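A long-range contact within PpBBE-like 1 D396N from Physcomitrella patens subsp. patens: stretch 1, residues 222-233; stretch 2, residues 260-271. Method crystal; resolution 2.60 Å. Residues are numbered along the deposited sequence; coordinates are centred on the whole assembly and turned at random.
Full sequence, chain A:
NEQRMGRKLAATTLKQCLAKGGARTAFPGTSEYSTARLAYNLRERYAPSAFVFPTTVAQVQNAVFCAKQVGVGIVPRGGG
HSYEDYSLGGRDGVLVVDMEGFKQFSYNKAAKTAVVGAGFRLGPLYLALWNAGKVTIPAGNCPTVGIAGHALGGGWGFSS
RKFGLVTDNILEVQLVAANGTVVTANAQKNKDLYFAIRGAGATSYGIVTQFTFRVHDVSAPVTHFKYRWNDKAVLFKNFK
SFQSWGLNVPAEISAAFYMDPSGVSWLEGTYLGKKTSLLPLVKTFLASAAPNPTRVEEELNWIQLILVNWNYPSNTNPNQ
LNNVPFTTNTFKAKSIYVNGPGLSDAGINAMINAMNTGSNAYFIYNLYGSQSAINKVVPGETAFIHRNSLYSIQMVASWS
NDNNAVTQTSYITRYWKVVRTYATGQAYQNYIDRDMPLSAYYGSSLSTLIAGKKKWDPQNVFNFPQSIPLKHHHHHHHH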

# COMPACT_ATOMS: atom_id res chain seq x y z
N VAL A 222 -11.90 17.42 11.49
CA VAL A 222 -12.22 16.00 11.40
C VAL A 222 -12.19 15.42 12.81
O VAL A 222 -11.78 16.08 13.77
CB VAL A 222 -11.25 15.24 10.47
CG1 VAL A 222 -11.21 15.91 9.10
CG2 VAL A 222 -9.86 15.16 11.10
N THR A 223 -12.64 14.17 12.93
CA THR A 223 -12.78 13.52 14.22
C THR A 223 -12.17 12.12 14.17
O THR A 223 -12.51 11.31 13.30
CB THR A 223 -14.25 13.43 14.64
OG1 THR A 223 -14.80 14.75 14.66
CG2 THR A 223 -14.38 12.81 16.03
N HIS A 224 -11.29 11.84 15.12
CA HIS A 224 -10.63 10.56 15.24
C HIS A 224 -11.25 9.79 16.40
O HIS A 224 -11.44 10.35 17.48
CB HIS A 224 -9.12 10.77 15.46
CG HIS A 224 -8.38 9.53 15.82
ND1 HIS A 224 -7.99 9.25 17.11
CD2 HIS A 224 -7.98 8.48 15.06
CE1 HIS A 224 -7.37 8.08 17.13
NE2 HIS A 224 -7.35 7.59 15.90
N PHE A 225 -11.57 8.52 16.18
CA PHE A 225 -12.11 7.69 17.25
C PHE A 225 -11.39 6.35 17.28
O PHE A 225 -10.91 5.86 16.25
CB PHE A 225 -13.62 7.47 17.10
CG PHE A 225 -14.04 6.84 15.80
CD1 PHE A 225 -14.28 7.63 14.69
CD2 PHE A 225 -14.23 5.46 15.70
CE1 PHE A 225 -14.70 7.06 13.49
CE2 PHE A 225 -14.63 4.87 14.50
CZ PHE A 225 -14.87 5.68 13.40
N LYS A 226 -11.30 5.77 18.47
CA LYS A 226 -10.73 4.45 18.64
C LYS A 226 -11.33 3.82 19.89
O LYS A 226 -11.29 4.43 20.97
CB LYS A 226 -9.21 4.51 18.71
CG LYS A 226 -8.51 3.16 18.86
CD LYS A 226 -7.06 3.26 18.41
CE LYS A 226 -6.28 1.99 18.72
NZ LYS A 226 -4.93 2.01 18.11
N TYR A 227 -11.91 2.64 19.73
CA TYR A 227 -12.50 1.88 20.83
C TYR A 227 -11.72 0.58 20.95
O TYR A 227 -11.66 -0.19 19.98
CB TYR A 227 -13.99 1.63 20.60
CG TYR A 227 -14.74 2.89 20.22
CD1 TYR A 227 -14.97 3.90 21.14
CD2 TYR A 227 -15.21 3.07 18.92
CE1 TYR A 227 -15.64 5.06 20.79
CE2 TYR A 227 -15.89 4.23 18.56
CZ TYR A 227 -16.10 5.22 19.50
OH TYR A 227 -16.77 6.37 19.16
N ARG A 228 -11.16 0.33 22.13
CA ARG A 228 -10.14 -0.69 22.33
C ARG A 228 -10.53 -1.62 23.47
O ARG A 228 -11.16 -1.18 24.45
CB ARG A 228 -8.79 0.01 22.61
CG ARG A 228 -7.63 -0.90 22.73
CD ARG A 228 -6.32 -0.13 22.59
NE ARG A 228 -5.19 -1.05 22.77
CZ ARG A 228 -3.93 -0.77 22.46
NH1 ARG A 228 -3.62 0.41 21.91
NH2 ARG A 228 -2.98 -1.68 22.67
N TRP A 229 -10.19 -2.90 23.35
CA TRP A 229 -10.42 -3.91 24.38
C TRP A 229 -9.19 -4.80 24.52
O TRP A 229 -8.37 -4.91 23.61
CB TRP A 229 -11.60 -4.84 24.08
CG TRP A 229 -12.96 -4.27 24.10
CD1 TRP A 229 -13.89 -4.38 25.10
CD2 TRP A 229 -13.61 -3.58 23.03
NE1 TRP A 229 -15.06 -3.76 24.73
CE2 TRP A 229 -14.92 -3.27 23.46
CE3 TRP A 229 -13.22 -3.17 21.75
CZ2 TRP A 229 -15.83 -2.58 22.67
CZ3 TRP A 229 -14.12 -2.48 20.96
CH2 TRP A 229 -15.41 -2.19 21.42
N ASN A 230 -9.11 -5.48 25.66
CA ASN A 230 -8.03 -6.43 25.93
C ASN A 230 -8.65 -7.59 26.70
O ASN A 230 -8.59 -7.65 27.92
CB ASN A 230 -6.88 -5.80 26.69
CG ASN A 230 -5.68 -6.74 26.82
OD1 ASN A 230 -5.59 -7.76 26.12
ND2 ASN A 230 -4.76 -6.40 27.70
N ASP A 231 -9.24 -8.51 25.95
CA ASP A 231 -10.03 -9.60 26.51
C ASP A 231 -10.27 -10.62 25.41
O ASP A 231 -11.00 -10.35 24.45
CB ASP A 231 -11.34 -9.05 27.06
CG ASP A 231 -12.13 -10.09 27.85
OD1 ASP A 231 -11.84 -11.30 27.76
OD2 ASP A 231 -13.06 -9.66 28.57
N LYS A 232 -9.63 -11.79 25.52
CA LYS A 232 -9.82 -12.84 24.51
C LYS A 232 -11.29 -13.23 24.35
O LYS A 232 -11.66 -13.76 23.30
CB LYS A 232 -9.00 -14.07 24.88
CG LYS A 232 -7.71 -14.23 24.09
CD LYS A 232 -6.60 -14.82 24.97
CE LYS A 232 -5.49 -15.44 24.12
NZ LYS A 232 -4.29 -15.79 24.94
N ALA A 233 -12.13 -12.95 25.35
CA ALA A 233 -13.49 -13.47 25.36
C ALA A 233 -14.46 -12.62 24.55
O ALA A 233 -15.50 -13.13 24.12
CB ALA A 233 -14.00 -13.60 26.79
N ASP A 260 -5.60 -9.37 17.65
CA ASP A 260 -4.34 -10.10 17.70
C ASP A 260 -4.43 -11.19 18.76
O ASP A 260 -5.34 -11.17 19.60
CB ASP A 260 -3.14 -9.15 17.92
CG ASP A 260 -3.02 -8.62 19.34
OD1 ASP A 260 -3.32 -9.35 20.31
OD2 ASP A 260 -2.58 -7.46 19.47
N PRO A 261 -3.53 -12.19 18.73
CA PRO A 261 -3.70 -13.38 19.58
C PRO A 261 -3.51 -13.14 21.07
O PRO A 261 -3.86 -14.02 21.86
CB PRO A 261 -2.65 -14.36 19.05
CG PRO A 261 -2.30 -13.85 17.68
CD PRO A 261 -2.42 -12.37 17.78
N SER A 262 -2.98 -11.99 21.48
CA SER A 262 -2.92 -11.65 22.89
C SER A 262 -4.27 -11.23 23.46
O SER A 262 -4.38 -11.06 24.67
CB SER A 262 -1.90 -10.54 23.13
OG SER A 262 -2.44 -9.27 22.80
N GLY A 263 -5.28 -11.05 22.62
CA GLY A 263 -6.60 -10.67 23.06
C GLY A 263 -6.99 -9.23 22.78
O GLY A 263 -8.16 -8.88 22.98
N VAL A 264 -6.05 -8.39 22.33
CA VAL A 264 -6.39 -7.01 21.99
C VAL A 264 -7.30 -6.99 20.77
O VAL A 264 -7.13 -7.79 19.83
CB VAL A 264 -5.11 -6.20 21.75
CG1 VAL A 264 -5.44 -4.77 21.34
CG2 VAL A 264 -4.24 -6.22 22.99
N SER A 265 -8.28 -6.09 20.77
CA SER A 265 -9.06 -5.78 19.58
C SER A 265 -9.52 -4.33 19.64
O SER A 265 -9.72 -3.78 20.73
CB SER A 265 -10.27 -6.71 19.42
OG SER A 265 -11.20 -6.51 20.46
N TRP A 266 -9.67 -3.70 18.48
CA TRP A 266 -10.15 -2.33 18.48
C TRP A 266 -10.81 -1.98 17.15
O TRP A 266 -10.62 -2.66 16.14
CB TRP A 266 -9.03 -1.32 18.79
CG TRP A 266 -7.94 -1.12 17.74
CD1 TRP A 266 -8.09 -0.61 16.47
CD2 TRP A 266 -6.53 -1.35 17.91
NE1 TRP A 266 -6.87 -0.55 15.84
CE2 TRP A 266 -5.90 -0.99 16.70
CE3 TRP A 266 -5.75 -1.83 18.97
CZ2 TRP A 266 -4.52 -1.10 16.53
CZ3 TRP A 266 -4.38 -1.93 18.79
CH2 TRP A 266 -3.78 -1.57 17.58
N LEU A 267 -11.62 -0.92 17.19
CA LEU A 267 -12.10 -0.25 15.99
C LEU A 267 -11.49 1.13 15.99
O LEU A 267 -11.62 1.86 16.98
CB LEU A 267 -13.63 -0.17 15.97
CG LEU A 267 -14.21 0.64 14.81
CD1 LEU A 267 -13.82 0.01 13.48
CD2 LEU A 267 -15.71 0.76 14.93
N GLU A 268 -10.80 1.49 14.92
CA GLU A 268 -10.22 2.81 14.77
C GLU A 268 -10.74 3.46 13.49
O GLU A 268 -10.91 2.78 12.47
CB GLU A 268 -8.69 2.75 14.75
CG GLU A 268 -8.06 4.12 14.70
CD GLU A 268 -6.55 4.10 14.70
OE1 GLU A 268 -5.97 3.00 14.54
OE2 GLU A 268 -5.95 5.20 14.86
N GLY A 269 -10.99 4.77 13.54
CA GLY A 269 -11.57 5.41 12.37
C GLY A 269 -11.43 6.91 12.36
O GLY A 269 -11.12 7.55 13.37
N THR A 270 -11.68 7.48 11.18
CA THR A 270 -11.65 8.91 10.96
C THR A 270 -12.97 9.35 10.35
O THR A 270 -13.43 8.76 9.37
CB THR A 270 -10.49 9.29 10.05
OG1 THR A 270 -9.25 8.92 10.68
CG2 THR A 270 -10.51 10.80 9.76
N TYR A 271 -13.58 10.38 10.95
CA TYR A 271 -14.85 10.95 10.51
C TYR A 271 -14.60 12.34 9.96
O TYR A 271 -14.06 13.21 10.66
CB TYR A 271 -15.85 10.99 11.66
CG TYR A 271 -17.10 11.78 11.38
CD1 TYR A 271 -17.80 11.60 10.19
CD2 TYR A 271 -17.60 12.69 12.31
CE1 TYR A 271 -18.95 12.33 9.92
CE2 TYR A 271 -18.76 13.42 12.06
CZ TYR A 271 -19.43 13.23 10.86
OH TYR A 271 -20.58 13.96 10.62
O HOH W 1 -10.54 -8.10 22.77

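The contact is held first by its backbone. Strands 222-230 and 264-271 run antiparallel, 173° between their directions, and four pairs bond reciprocally: Thr223 with Tyr271, Phe225 with Gly269, Tyr227 with Leu267, Trp229 with Ser265. The shortest of these eight bonds runs from Tyr271 N to Thr223 O, 2.7 Å and nearly straight; the longest, Ser265 N to Trp229 O, is 3.1 Å. Beyond the last pair, Asp231 N donates to Gly263 O at 3.2 Å, and a water donates to Asp231 O and Gly263 O while accepting from Ser265 OG, tying off the end of the ladder.

Side-chain polarity concentrates on the face carrying His224, Lys226, Arg228, Trp266 and Glu268. His224 NE2 donates to Glu268 OE2 at 3.0 Å, reaching diagonally past its direct partner, Thr270. Glu268 also forms a long salt bridge, with Lys226 NZ 3.8 Å from Glu268 OE1. The lysine, extended with every chi angle t, lies over the Trp266 indole: its NZ sits 3.5 Å from the centroid of the Trp266 six-membered ring, a cation-pi contact, while its CE makes a CH-pi contact with the five-membered ring. Charge and aliphatic chain thus share one aromatic surface. Arg228 approaches the same indole, with Arg228 CZ 3.9 Å from Trp266 CZ3.

The opposite face is built around Phe225 and Gly269. With chi1 p, the phenyl ring folds over the glycine, whose CA lies 3.8 Å from the Phe225 ring centroid in a CH-pi contact. An ideal CB on Gly269 would fall 2.2 Å from Phe225 CZ, so the missing side chain makes room for the ring. Leu267 meets the ring's edge, its CG 4.3 Å from Phe225 CE2.

A type I turn from Asp260 to Gly263 leads into the second strand; Gly263's positive phi suits glycine.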